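Local coordinates for proliferating cell nuclear antigen (Entamoeba histolytica, PDB 3P91), which probably encircles DNA as a trimeric sliding clamp and raises the processivity of the replicative DNA polymerase delta, at residues A[84-89]-A[114-119]; A[163-168]-A[230-235]; A[59-64]-A[244-249]; A[50-55]-A[130-135]. All coordinates share one frame; numbering follows the deposited sequence.

Interaction 1: A[84-89]-A[114-119]; sequences LKALDN and KTMKFG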
loop_
_atom_site.group_PDB
_atom_site.type_symbol
_atom_site.label_atom_id
_atom_site.label_comp_id
_atom_site.label_asym_id
_atom_site.label_seq_id
_atom_site.Cartn_x
_atom_site.Cartn_y
_atom_site.Cartn_z
ATOM N N LEU A 84 -14.478 -15.253 0.548
ATOM C CA LEU A 84 -13.845 -15.515 -0.742
ATOM C C LEU A 84 -12.423 -14.981 -0.829
ATOM O O LEU A 84 -11.574 -15.548 -1.512
ATOM C CB LEU A 84 -14.685 -14.921 -1.867
ATOM C CG LEU A 84 -16.040 -15.586 -2.035
ATOM C CD1 LEU A 84 -16.638 -15.182 -3.356
ATOM C CD2 LEU A 84 -15.857 -17.089 -1.955
ATOM N N LYS A 85 -12.170 -13.875 -0.142
ATOM C CA LYS A 85 -10.831 -13.304 -0.097
ATOM C C LYS A 85 -9.827 -14.254 0.572
ATOM O O LYS A 85 -8.617 -14.121 0.388
ATOM C CB LYS A 85 -10.852 -11.951 0.620
ATOM N N ALA A 86 -10.331 -15.215 1.338
ATOM C CA ALA A 86 -9.471 -16.179 2.009
ATOM C C ALA A 86 -9.032 -17.303 1.083
ATOM O O ALA A 86 -8.171 -18.105 1.435
ATOM C CB ALA A 86 -10.168 -16.751 3.233
ATOM N N LEU A 87 -9.621 -17.358 -0.103
ATOM C CA LEU A 87 -9.372 -18.465 -1.011
ATOM C C LEU A 87 -8.356 -18.077 -2.068
ATOM O O LEU A 87 -8.098 -16.898 -2.280
ATOM C CB LEU A 87 -10.675 -18.903 -1.674
ATOM C CG LEU A 87 -11.678 -19.673 -0.812
ATOM C CD1 LEU A 87 -11.799 -19.102 0.588
ATOM C CD2 LEU A 87 -13.027 -19.698 -1.485
ATOM N N ASP A 88 -7.769 -19.072 -2.723
ATOM C CA ASP A 88 -6.866 -18.818 -3.836
ATOM C C ASP A 88 -7.623 -19.067 -5.135
ATOM O O ASP A 88 -8.571 -19.856 -5.161
ATOM N N ASN A 89 -7.218 -18.384 -6.203
ATOM C CA ASN A 89 -7.779 -18.629 -7.530
ATOM C C ASN A 89 -7.546 -20.082 -7.930
ATOM O O ASN A 89 -8.217 -20.622 -8.800
ATOM C CB ASN A 89 -7.145 -17.701 -8.574
ATOM C CG ASN A 89 -7.669 -16.275 -8.498
ATOM O OD1 ASN A 89 -8.676 -16.009 -7.846
ATOM N ND2 ASN A 89 -6.996 -15.354 -9.184
ATOM N N LYS A 114 -4.968 -29.363 1.865
ATOM C CA LYS A 114 -5.781 -28.541 2.752
ATOM C C LYS A 114 -7.227 -28.444 2.276
ATOM O O LYS A 114 -7.508 -28.466 1.081
ATOM C CB LYS A 114 -5.188 -27.138 2.875
ATOM C CG LYS A 114 -5.966 -26.239 3.816
ATOM C CD LYS A 114 -5.197 -24.972 4.154
ATOM C CE LYS A 114 -5.241 -23.966 3.018
ATOM N NZ LYS A 114 -4.901 -22.586 3.483
ATOM N N THR A 115 -8.148 -28.332 3.222
ATOM C CA THR A 115 -9.541 -28.102 2.885
ATOM C C THR A 115 -10.173 -27.122 3.857
ATOM O O THR A 115 -10.050 -27.267 5.069
ATOM C CB THR A 115 -10.344 -29.397 2.910
ATOM O OG1 THR A 115 -9.925 -30.240 1.831
ATOM C CG2 THR A 115 -11.817 -29.087 2.760
ATOM N N MET A 116 -10.859 -26.125 3.323
ATOM C CA MET A 116 -11.504 -25.135 4.162
ATOM C C MET A 116 -13.011 -25.189 3.974
ATOM O O MET A 116 -13.508 -25.201 2.851
ATOM C CB MET A 116 -10.959 -23.750 3.832
ATOM C CG MET A 116 -9.441 -23.662 3.948
ATOM S SD MET A 116 -8.728 -22.140 3.290
ATOM C CE MET A 116 -9.497 -20.923 4.348
ATOM N N LYS A 117 -13.744 -25.246 5.076
ATOM C CA LYS A 117 -15.190 -25.265 4.996
ATOM C C LYS A 117 -15.746 -24.107 5.791
ATOM O O LYS A 117 -15.403 -23.911 6.952
ATOM C CB LYS A 117 -15.754 -26.589 5.515
ATOM N N PHE A 118 -16.604 -23.330 5.152
ATOM C CA PHE A 118 -17.246 -22.218 5.823
ATOM C C PHE A 118 -18.740 -22.438 5.808
ATOM O O PHE A 118 -19.290 -22.920 4.824
ATOM C CB PHE A 118 -16.934 -20.912 5.107
ATOM C CG PHE A 118 -15.518 -20.805 4.633
ATOM C CD1 PHE A 118 -14.597 -20.036 5.322
ATOM C CD2 PHE A 118 -15.101 -21.472 3.493
ATOM C CE1 PHE A 118 -13.296 -19.933 4.886
ATOM C CE2 PHE A 118 -13.798 -21.376 3.052
ATOM C CZ PHE A 118 -12.897 -20.606 3.746
ATOM N N GLY A 119 -19.387 -22.100 6.914
ATOM C CA GLY A 119 -20.828 -21.987 6.947
ATOM C C GLY A 119 -21.173 -20.512 6.964
ATOM O O GLY A 119 -20.932 -19.828 7.952
#
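Leu87 and Phe118 make the closest approach between the loop 84-89 and the strand 114-119, and it is purely apolar. CD1 of Leu87 comes within 3.7 Å of CZ of Phe118, and the same methyl is 3.9 Å from Phe118 CE2, so one branch of the leucine rests obliquely against the far end of the ring. The leucine and the phenylalanine lie alongside one another, pointing opposite ways. On the leucine, a chi1 of -73° sets CG beside the backbone N, and a chi2 of 41° then turns CD1 to the ring. The second apolar pair is looser: the CB methyl of Ala86 lies 4.4 Å from the CE methyl at the end of Met116. A small residue suits position 86, close to the subunit boundary, while the flexible thioether of methionine can follow the surface it meets.

Strand 114-121 is an outer strand of its five-stranded sheet and pairs antiparallel with a strand of a neighbouring subunit, the arrangement that closes sliding clamps of this family into rings. The Leu87–Phe118 and Ala86–Met116 pairs therefore lie beside the intersubunit joint, with Met116 and Ala86 also packing on Asp154 of the neighbouring subunit and Phe118 on Thr183 of that subunit.

Polar bonds serve the backbone of the loop. Leu87 N donates to Leu84 O at 3.0 Å, closing a type I turn that starts on Leu84, the last residue of helix 77-84. The carbonyl of Ala86 accepts from Lys150 of the neighbouring subunit, and that of Leu87 from Lys18 in the same chain.

Interaction 2: A[163-168]-A[230-235]; sequences ITIGCT and LSLSGQ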
loop_
_atom_site.group_PDB
_atom_site.type_symbol
_atom_site.label_atom_id
_atom_site.label_comp_id
_atom_site.label_asym_id
_atom_site.label_seq_id
_atom_site.Cartn_x
_atom_site.Cartn_y
_atom_site.Cartn_z
ATOM N N ILE A 163 -21.095 12.412 -15.984
ATOM C CA ILE A 163 -20.158 12.132 -17.050
ATOM C C ILE A 163 -20.948 12.086 -18.341
ATOM O O ILE A 163 -22.021 11.502 -18.401
ATOM C CB ILE A 163 -19.430 10.799 -16.846
ATOM C CG1 ILE A 163 -18.512 10.523 -18.038
ATOM C CG2 ILE A 163 -20.428 9.658 -16.646
ATOM C CD1 ILE A 163 -17.802 9.194 -17.975
ATOM N N THR A 164 -20.426 12.722 -19.375
ATOM C CA THR A 164 -21.098 12.705 -20.656
ATOM C C THR A 164 -20.372 11.787 -21.617
ATOM O O THR A 164 -19.152 11.802 -21.715
ATOM C CB THR A 164 -21.218 14.114 -21.232
ATOM O OG1 THR A 164 -22.139 14.862 -20.429
ATOM C CG2 THR A 164 -21.711 14.077 -22.673
ATOM N N ILE A 165 -21.143 10.960 -22.303
ATOM C CA ILE A 165 -20.597 9.987 -23.222
ATOM C C ILE A 165 -21.238 10.204 -24.570
ATOM O O ILE A 165 -22.454 10.142 -24.704
ATOM C CB ILE A 165 -20.901 8.571 -22.742
ATOM C CG1 ILE A 165 -20.324 8.373 -21.346
ATOM C CG2 ILE A 165 -20.331 7.551 -23.694
ATOM C CD1 ILE A 165 -20.673 7.059 -20.740
ATOM N N GLY A 166 -20.417 10.487 -25.568
ATOM C CA GLY A 166 -20.922 10.755 -26.893
ATOM C C GLY A 166 -20.296 9.799 -27.872
ATOM O O GLY A 166 -19.165 9.366 -27.683
ATOM N N CYS A 167 -21.039 9.465 -28.919
ATOM C CA CYS A 167 -20.547 8.549 -29.931
ATOM C C CYS A 167 -20.848 9.051 -31.334
ATOM O O CYS A 167 -21.976 9.421 -31.640
ATOM C CB CYS A 167 -21.173 7.174 -29.738
ATOM S SG CYS A 167 -20.269 5.857 -30.559
ATOM N N THR A 168 -19.822 9.065 -32.175
ATOM C CA THR A 168 -20.003 9.321 -33.595
ATOM C C THR A 168 -19.545 8.096 -34.371
ATOM O O THR A 168 -19.261 7.059 -33.785
ATOM C CB THR A 168 -19.238 10.569 -34.062
ATOM O OG1 THR A 168 -17.828 10.307 -34.074
ATOM C CG2 THR A 168 -19.531 11.732 -33.131
ATOM N N LEU A 230 -20.659 -0.997 -23.788
ATOM C CA LEU A 230 -21.631 0.018 -23.447
ATOM C C LEU A 230 -22.613 0.176 -24.594
ATOM O O LEU A 230 -22.235 0.559 -25.702
ATOM C CB LEU A 230 -20.941 1.352 -23.205
ATOM C CG LEU A 230 -19.791 1.471 -22.205
ATOM C CD1 LEU A 230 -18.620 0.581 -22.583
ATOM C CD2 LEU A 230 -19.338 2.920 -22.142
ATOM N N SER A 231 -23.876 -0.117 -24.325
ATOM C CA SER A 231 -24.927 0.091 -25.300
ATOM C C SER A 231 -25.599 1.418 -25.015
ATOM O O SER A 231 -26.225 1.598 -23.974
ATOM C CB SER A 231 -25.930 -1.044 -25.237
ATOM O OG SER A 231 -25.321 -2.250 -25.645
ATOM N N LEU A 232 -25.475 2.339 -25.963
ATOM C CA LEU A 232 -25.779 3.748 -25.742
ATOM C C LEU A 232 -27.042 4.244 -26.464
ATOM O O LEU A 232 -27.197 4.046 -27.666
ATOM C CB LEU A 232 -24.566 4.576 -26.174
ATOM C CG LEU A 232 -24.473 6.060 -25.818
ATOM C CD1 LEU A 232 -24.734 6.259 -24.340
ATOM C CD2 LEU A 232 -23.099 6.585 -26.196
ATOM N N SER A 233 -27.932 4.891 -25.714
ATOM C CA SER A 233 -29.130 5.523 -26.263
ATOM C C SER A 233 -29.300 6.918 -25.657
ATOM O O SER A 233 -28.930 7.146 -24.506
ATOM C CB SER A 233 -30.369 4.693 -25.946
ATOM O OG SER A 233 -30.165 3.326 -26.231
ATOM N N GLY A 234 -29.879 7.839 -26.422
ATOM C CA GLY A 234 -30.038 9.213 -25.977
ATOM C C GLY A 234 -31.063 9.430 -24.878
ATOM O O GLY A 234 -30.908 10.330 -24.050
ATOM N N GLN A 235 -32.110 8.608 -24.859
ATOM C CA GLN A 235 -33.208 8.795 -23.905
ATOM C C GLN A 235 -33.449 7.608 -22.976
ATOM O O GLN A 235 -33.970 7.781 -21.871
ATOM C CB GLN A 235 -34.511 9.150 -24.636
ATOM C CG GLN A 235 -34.616 10.600 -25.086
ATOM C CD GLN A 235 -33.715 10.903 -26.255
ATOM O OE1 GLN A 235 -33.757 10.216 -27.278
ATOM N NE2 GLN A 235 -32.877 11.927 -26.111
#
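Within the clamp fold of the C-terminal domain, two antiparallel sheets face one another, and Ile165, Cys167 and Leu232 fill part of the core between them. Ile165 and Cys167 stand on strand 162-167 and Leu232 at the end of strand 227-232, so the contact joins different sheets through apolar packing. Ile165 and Cys167 are two residues apart on one strand and send their CB atoms the same way, toward the leucine.

Leu232 carries the contact with one branch. Its CG is anti to the backbone N (chi1 -168°), and CD2 thereby reaches across to both partners: CG2 of Ile165 is 3.9 Å from it and CB of Cys167 4.1 Å. The isoleucine and leucine side chains meet at a slant, a branched residue on each side giving broad apolar cover, whereas the slimmer cysteine suits a position that also packs on Ala139 and Ile141 of strand 139-144. On strand 206-211, the neighbour of 162-167 in its sheet, Val206 and Phe210 touch Leu232, and Phe210 also meets Ile165. The leucine methyl sits close to main chain too, with Leu232 CD2 lying 3.9 Å from Ile165 O.

Interaction 3: A[59-64]-A[244-249]; sequences TDAFDE and GEACVL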
loop_
_atom_site.group_PDB
_atom_site.type_symbol
_atom_site.label_atom_id
_atom_site.label_comp_id
_atom_site.label_asym_id
_atom_site.label_seq_id
_atom_site.Cartn_x
_atom_site.Cartn_y
_atom_site.Cartn_z
ATOM N N THR A 59 -24.615 -22.744 -16.327
ATOM C CA THR A 59 -24.169 -24.046 -15.830
ATOM C C THR A 59 -22.832 -24.493 -16.443
ATOM O O THR A 59 -22.142 -25.346 -15.882
ATOM C CB THR A 59 -25.273 -25.156 -15.952
ATOM O OG1 THR A 59 -25.659 -25.337 -17.321
ATOM C CG2 THR A 59 -26.503 -24.798 -15.119
ATOM N N ASP A 60 -22.465 -23.887 -17.574
ATOM C CA ASP A 60 -21.179 -24.136 -18.232
ATOM C C ASP A 60 -19.983 -23.588 -17.449
ATOM O O ASP A 60 -18.831 -23.859 -17.787
ATOM C CB ASP A 60 -21.170 -23.525 -19.634
ATOM C CG ASP A 60 -21.803 -24.428 -20.672
ATOM O OD1 ASP A 60 -22.628 -23.937 -21.471
ATOM O OD2 ASP A 60 -21.469 -25.630 -20.700
ATOM N N ALA A 61 -20.262 -22.810 -16.409
ATOM C CA ALA A 61 -19.213 -22.254 -15.565
ATOM C C ALA A 61 -18.760 -23.237 -14.473
ATOM O O ALA A 61 -17.809 -22.972 -13.742
ATOM C CB ALA A 61 -19.685 -20.939 -14.950
ATOM N N PHE A 62 -19.444 -24.376 -14.388
ATOM C CA PHE A 62 -19.223 -25.344 -13.326
ATOM C C PHE A 62 -18.788 -26.700 -13.857
ATOM O O PHE A 62 -19.162 -27.100 -14.957
ATOM C CB PHE A 62 -20.500 -25.527 -12.514
ATOM C CG PHE A 62 -21.116 -24.242 -12.065
ATOM C CD1 PHE A 62 -20.812 -23.710 -10.824
ATOM C CD2 PHE A 62 -22.004 -23.560 -12.886
ATOM C CE1 PHE A 62 -21.382 -22.516 -10.410
ATOM C CE2 PHE A 62 -22.577 -22.370 -12.482
ATOM C CZ PHE A 62 -22.265 -21.845 -11.243
ATOM N N ASP A 63 -17.996 -27.403 -13.055
ATOM C CA ASP A 63 -17.650 -28.789 -13.330
ATOM C C ASP A 63 -18.745 -29.730 -12.834
ATOM O O ASP A 63 -18.978 -30.783 -13.425
ATOM C CB ASP A 63 -16.314 -29.143 -12.681
ATOM C CG ASP A 63 -15.138 -28.648 -13.485
ATOM O OD1 ASP A 63 -14.108 -28.273 -12.877
ATOM O OD2 ASP A 63 -15.250 -28.635 -14.730
ATOM N N GLU A 64 -19.396 -29.345 -11.740
ATOM C CA GLU A 64 -20.575 -30.049 -11.235
ATOM C C GLU A 64 -21.668 -29.036 -10.935
ATOM O O GLU A 64 -21.384 -27.926 -10.467
ATOM C CB GLU A 64 -20.253 -30.831 -9.964
ATOM C CG GLU A 64 -19.095 -31.790 -10.108
ATOM C CD GLU A 64 -18.782 -32.518 -8.821
ATOM O OE1 GLU A 64 -18.060 -33.538 -8.870
ATOM O OE2 GLU A 64 -19.261 -32.072 -7.759
ATOM N N GLY A 244 -18.195 -12.668 -19.341
ATOM C CA GLY A 244 -17.096 -13.585 -19.103
ATOM C C GLY A 244 -17.271 -14.888 -19.862
ATOM O O GLY A 244 -18.059 -14.967 -20.808
ATOM N N GLU A 245 -16.540 -15.915 -19.439
ATOM C CA GLU A 245 -16.586 -17.224 -20.088
ATOM C C GLU A 245 -18.017 -17.755 -20.285
ATOM O O GLU A 245 -18.557 -17.724 -21.398
ATOM C CB GLU A 245 -15.732 -18.231 -19.310
ATOM N N ALA A 246 -18.621 -18.253 -19.211
ATOM C CA ALA A 246 -20.009 -18.718 -19.256
ATOM C C ALA A 246 -20.800 -17.906 -18.253
ATOM O O ALA A 246 -21.493 -18.437 -17.390
ATOM C CB ALA A 246 -20.091 -20.193 -18.925
ATOM N N CYS A 247 -20.680 -16.599 -18.377
ATOM C CA CYS A 247 -21.149 -15.709 -17.349
ATOM C C CYS A 247 -21.269 -14.336 -17.974
ATOM O O CYS A 247 -20.540 -14.007 -18.905
ATOM C CB CYS A 247 -20.124 -15.687 -16.225
ATOM S SG CYS A 247 -20.371 -14.399 -15.012
ATOM N N VAL A 248 -22.200 -13.536 -17.480
ATOM C CA VAL A 248 -22.334 -12.184 -17.980
ATOM C C VAL A 248 -22.930 -11.312 -16.901
ATOM O O VAL A 248 -23.766 -11.758 -16.119
ATOM C CB VAL A 248 -23.190 -12.120 -19.266
ATOM C CG1 VAL A 248 -24.620 -12.544 -18.983
ATOM C CG2 VAL A 248 -23.129 -10.714 -19.893
ATOM N N LEU A 249 -22.466 -10.071 -16.844
ATOM C CA LEU A 249 -22.917 -9.127 -15.842
ATOM C C LEU A 249 -23.355 -7.875 -16.567
ATOM O O LEU A 249 -22.669 -7.411 -17.468
ATOM C CB LEU A 249 -21.778 -8.811 -14.882
ATOM C CG LEU A 249 -22.078 -7.741 -13.834
ATOM C CD1 LEU A 249 -23.210 -8.194 -12.923
ATOM C CD2 LEU A 249 -20.832 -7.401 -13.023
#
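Asp60 and Ala61 meet Ala246 where the two clamp domains of one subunit join, at the turn linking the C-terminal strands 238-244 and 247-253. Thr59 opens a short 3-10 turn, its O accepting from Phe62 N at 3.2 Å, and this single turn presents the next two residues to Ala246. Asp60 touches with its aliphatic part: CB is 3.6 Å from the CB methyl of Ala246, while its exposed carboxylate suits the solvent side. Its carbonyl accepts a hydrogen bond from Lys12. Ala61 follows with CB 4.1 Å from Ala246 CB, and a methyl on each side lets the backbones come close, the two CA atoms being 5.2 Å apart. Phe62 begins the next strand and turns its ring to Phe11 and Phe65 inside the N-terminal domain. Opposite Lys10 the strand fits in an extra residue, Asp63 and Glu64 together forming a classic beta bulge, and Glu64 makes a salt bridge with that lysine.

Across from Asp60 and Ala61, Ala246 pairs through its backbone with Glu58, so strand 247-253 runs on beside strand 52-57 and one sheet spans both domains. The alanine methyl presses on main chain as well as side chain: Ala246 CB lies 3.6 Å from Ala61 N.

Interaction 4: A[50-55]-A[130-135]; sequences VSLVSL and VEIPEL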
loop_
_atom_site.group_PDB
_atom_site.type_symbol
_atom_site.label_atom_id
_atom_site.label_comp_id
_atom_site.label_asym_id
_atom_site.label_seq_id
_atom_site.Cartn_x
_atom_site.Cartn_y
_atom_site.Cartn_z
ATOM N N VAL A 50 -31.419 3.270 -8.088
ATOM C CA VAL A 50 -31.216 4.214 -9.173
ATOM C C VAL A 50 -30.962 3.450 -10.457
ATOM O O VAL A 50 -31.243 3.934 -11.552
ATOM C CB VAL A 50 -30.010 5.133 -8.875
ATOM C CG1 VAL A 50 -29.335 5.563 -10.153
ATOM C CG2 VAL A 50 -30.442 6.334 -8.056
ATOM N N SER A 51 -30.437 2.240 -10.311
ATOM C CA SER A 51 -30.058 1.441 -11.455
ATOM C C SER A 51 -30.401 -0.016 -11.225
ATOM O O SER A 51 -30.943 -0.396 -10.188
ATOM C CB SER A 51 -28.561 1.572 -11.712
ATOM O OG SER A 51 -27.820 1.043 -10.622
ATOM N N LEU A 52 -30.056 -0.836 -12.205
ATOM C CA LEU A 52 -30.433 -2.232 -12.203
ATOM C C LEU A 52 -29.180 -3.051 -12.405
ATOM O O LEU A 52 -28.332 -2.699 -13.225
ATOM C CB LEU A 52 -31.406 -2.490 -13.353
ATOM C CG LEU A 52 -32.636 -3.381 -13.195
ATOM C CD1 LEU A 52 -32.316 -4.858 -13.431
ATOM C CD2 LEU A 52 -33.282 -3.158 -11.837
ATOM N N VAL A 53 -29.062 -4.131 -11.642
ATOM C CA VAL A 53 -28.000 -5.104 -11.837
ATOM C C VAL A 53 -28.609 -6.400 -12.349
ATOM O O VAL A 53 -29.663 -6.817 -11.883
ATOM C CB VAL A 53 -27.252 -5.407 -10.522
ATOM C CG1 VAL A 53 -26.015 -6.226 -10.805
ATOM C CG2 VAL A 53 -26.897 -4.118 -9.793
ATOM N N SER A 54 -27.935 -7.033 -13.305
ATOM C CA SER A 54 -28.395 -8.287 -13.884
ATOM C C SER A 54 -27.251 -9.276 -14.061
ATOM O O SER A 54 -26.432 -9.117 -14.959
ATOM C CB SER A 54 -29.028 -8.030 -15.244
ATOM O OG SER A 54 -29.300 -9.246 -15.911
ATOM N N LEU A 55 -27.202 -10.303 -13.219
ATOM C CA LEU A 55 -26.168 -11.324 -13.336
ATOM C C LEU A 55 -26.723 -12.670 -13.752
ATOM O O LEU A 55 -27.774 -13.104 -13.284
ATOM C CB LEU A 55 -25.406 -11.501 -12.021
ATOM C CG LEU A 55 -24.549 -12.772 -11.885
ATOM C CD1 LEU A 55 -23.234 -12.668 -12.658
ATOM C CD2 LEU A 55 -24.281 -13.089 -10.420
ATOM N N VAL A 130 -37.521 -7.534 -10.180
ATOM C CA VAL A 130 -37.512 -6.432 -11.128
ATOM C C VAL A 130 -37.377 -6.930 -12.560
ATOM O O VAL A 130 -36.994 -8.081 -12.801
ATOM C CB VAL A 130 -36.391 -5.427 -10.816
ATOM C CG1 VAL A 130 -36.570 -4.862 -9.424
ATOM C CG2 VAL A 130 -35.041 -6.088 -10.946
ATOM N N GLU A 131 -37.703 -6.054 -13.502
ATOM C CA GLU A 131 -37.651 -6.388 -14.915
ATOM C C GLU A 131 -36.737 -5.410 -15.630
ATOM O O GLU A 131 -36.752 -4.216 -15.353
ATOM C CB GLU A 131 -39.049 -6.320 -15.528
ATOM C CG GLU A 131 -40.112 -7.049 -14.737
ATOM C CD GLU A 131 -39.912 -8.543 -14.759
ATOM O OE1 GLU A 131 -40.235 -9.202 -13.747
ATOM O OE2 GLU A 131 -39.431 -9.060 -15.794
ATOM N N ILE A 132 -35.943 -5.926 -16.557
ATOM C CA ILE A 132 -35.068 -5.082 -17.350
ATOM C C ILE A 132 -35.889 -4.187 -18.278
ATOM O O ILE A 132 -37.007 -4.525 -18.655
ATOM C CB ILE A 132 -34.036 -5.923 -18.149
ATOM C CG1 ILE A 132 -34.698 -6.639 -19.328
ATOM C CG2 ILE A 132 -33.333 -6.912 -17.226
ATOM C CD1 ILE A 132 -33.793 -7.628 -20.045
ATOM N N PRO A 133 -35.344 -3.018 -18.623
ATOM C CA PRO A 133 -36.057 -2.118 -19.523
ATOM C C PRO A 133 -35.976 -2.593 -20.971
ATOM O O PRO A 133 -35.162 -3.463 -21.289
ATOM C CB PRO A 133 -35.304 -0.797 -19.353
ATOM C CG PRO A 133 -33.944 -1.192 -18.925
ATOM C CD PRO A 133 -34.113 -2.413 -18.087
ATOM N N GLU A 134 -36.823 -2.037 -21.833
ATOM C CA GLU A 134 -36.737 -2.308 -23.260
ATOM C C GLU A 134 -35.850 -1.249 -23.886
ATOM O O GLU A 134 -35.939 -0.075 -23.528
ATOM C CB GLU A 134 -38.126 -2.302 -23.911
ATOM C CG GLU A 134 -39.038 -3.415 -23.437
ATOM C CD GLU A 134 -38.512 -4.799 -23.799
ATOM O OE1 GLU A 134 -38.478 -5.677 -22.911
ATOM O OE2 GLU A 134 -38.132 -5.012 -24.971
ATOM N N LEU A 135 -34.995 -1.675 -24.811
ATOM C CA LEU A 135 -34.020 -0.795 -25.440
ATOM C C LEU A 135 -33.909 -1.016 -26.935
ATOM O O LEU A 135 -34.117 -2.119 -27.443
ATOM C CB LEU A 135 -32.615 -1.031 -24.869
ATOM C CG LEU A 135 -32.192 -0.578 -23.474
ATOM C CD1 LEU A 135 -32.801 0.767 -23.147
ATOM C CD2 LEU A 135 -32.567 -1.606 -22.430
#
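Leu52 and Val130 reach toward each other tip to tip, and this pair is the heart of the contact. CD2 of Leu52 stands 3.5 Å from CG2 of Val130, and the other leucine branch, CD1, is 3.9 Å from the same valine methyl, so CG2 is held in the fork of the leucine. That methyl occupies the crowded position between the backbone N and the carbonyl carbon, with CG1 anti to the carbonyl carbon (chi1 -59°). A leucine chi1 of -139°, well off a staggered value, goes with the placing of both its methyls against the valine. A beta-branched valine offers a short, blunt end, and the longer leucine spans the distance from the sheet. Ile132 adds a second, looser touch, its CG2 4.4 Å from Leu52 CD1.

Further out, Leu52 is fixed by the sheet: its backbone pairs with Tyr252 and its side chain packs on Met45 and Tyr252. Ile132 leans on Gln43 of strand 39-45, while Pro133 rests on Tyr252 and Pro237. The proline stiffens a segment that has no regular secondary structure.

Residues 130-135 belong to the interdomain connecting loop of PCNA, which crosses the face of the sheet. In other PCNAs the hydrophobic patch between this loop and the sheet receives the PIP-box motif of partner proteins, and Leu52, Val130, Ile132 and Pro133 are probably part of the equivalent surface here. Strand 52-57, on which the loop leans, lies between strands 39-45 and 247-253, with helix 212-218 touched by Val50 and Ser51, which come before Leu52.

Interactions 3 and 4 touch: strands 52-57 and 247-253 are neighbours in the sheet spanning both domains, and Leu249 CD1 lies 4.0 Å from Val53 CG1. Along the chain their segments alternate. Interaction 3 binds the domains near the turn 244-247, whereas interaction 4 holds the connecting loop to the likely partner-binding surface. Interaction 2, within the C-terminal domain, reaches the same sheet, its centre about 17 Å from that of interaction 4. Interaction 1 is at the intersubunit joint of the N-terminal domain, about 41 Å from interaction 2 between centres and on the opposite side of the chain's centre; interaction 3 lies between, about 20 Å from interaction 1 and 29 Å from interaction 2, centre to centre.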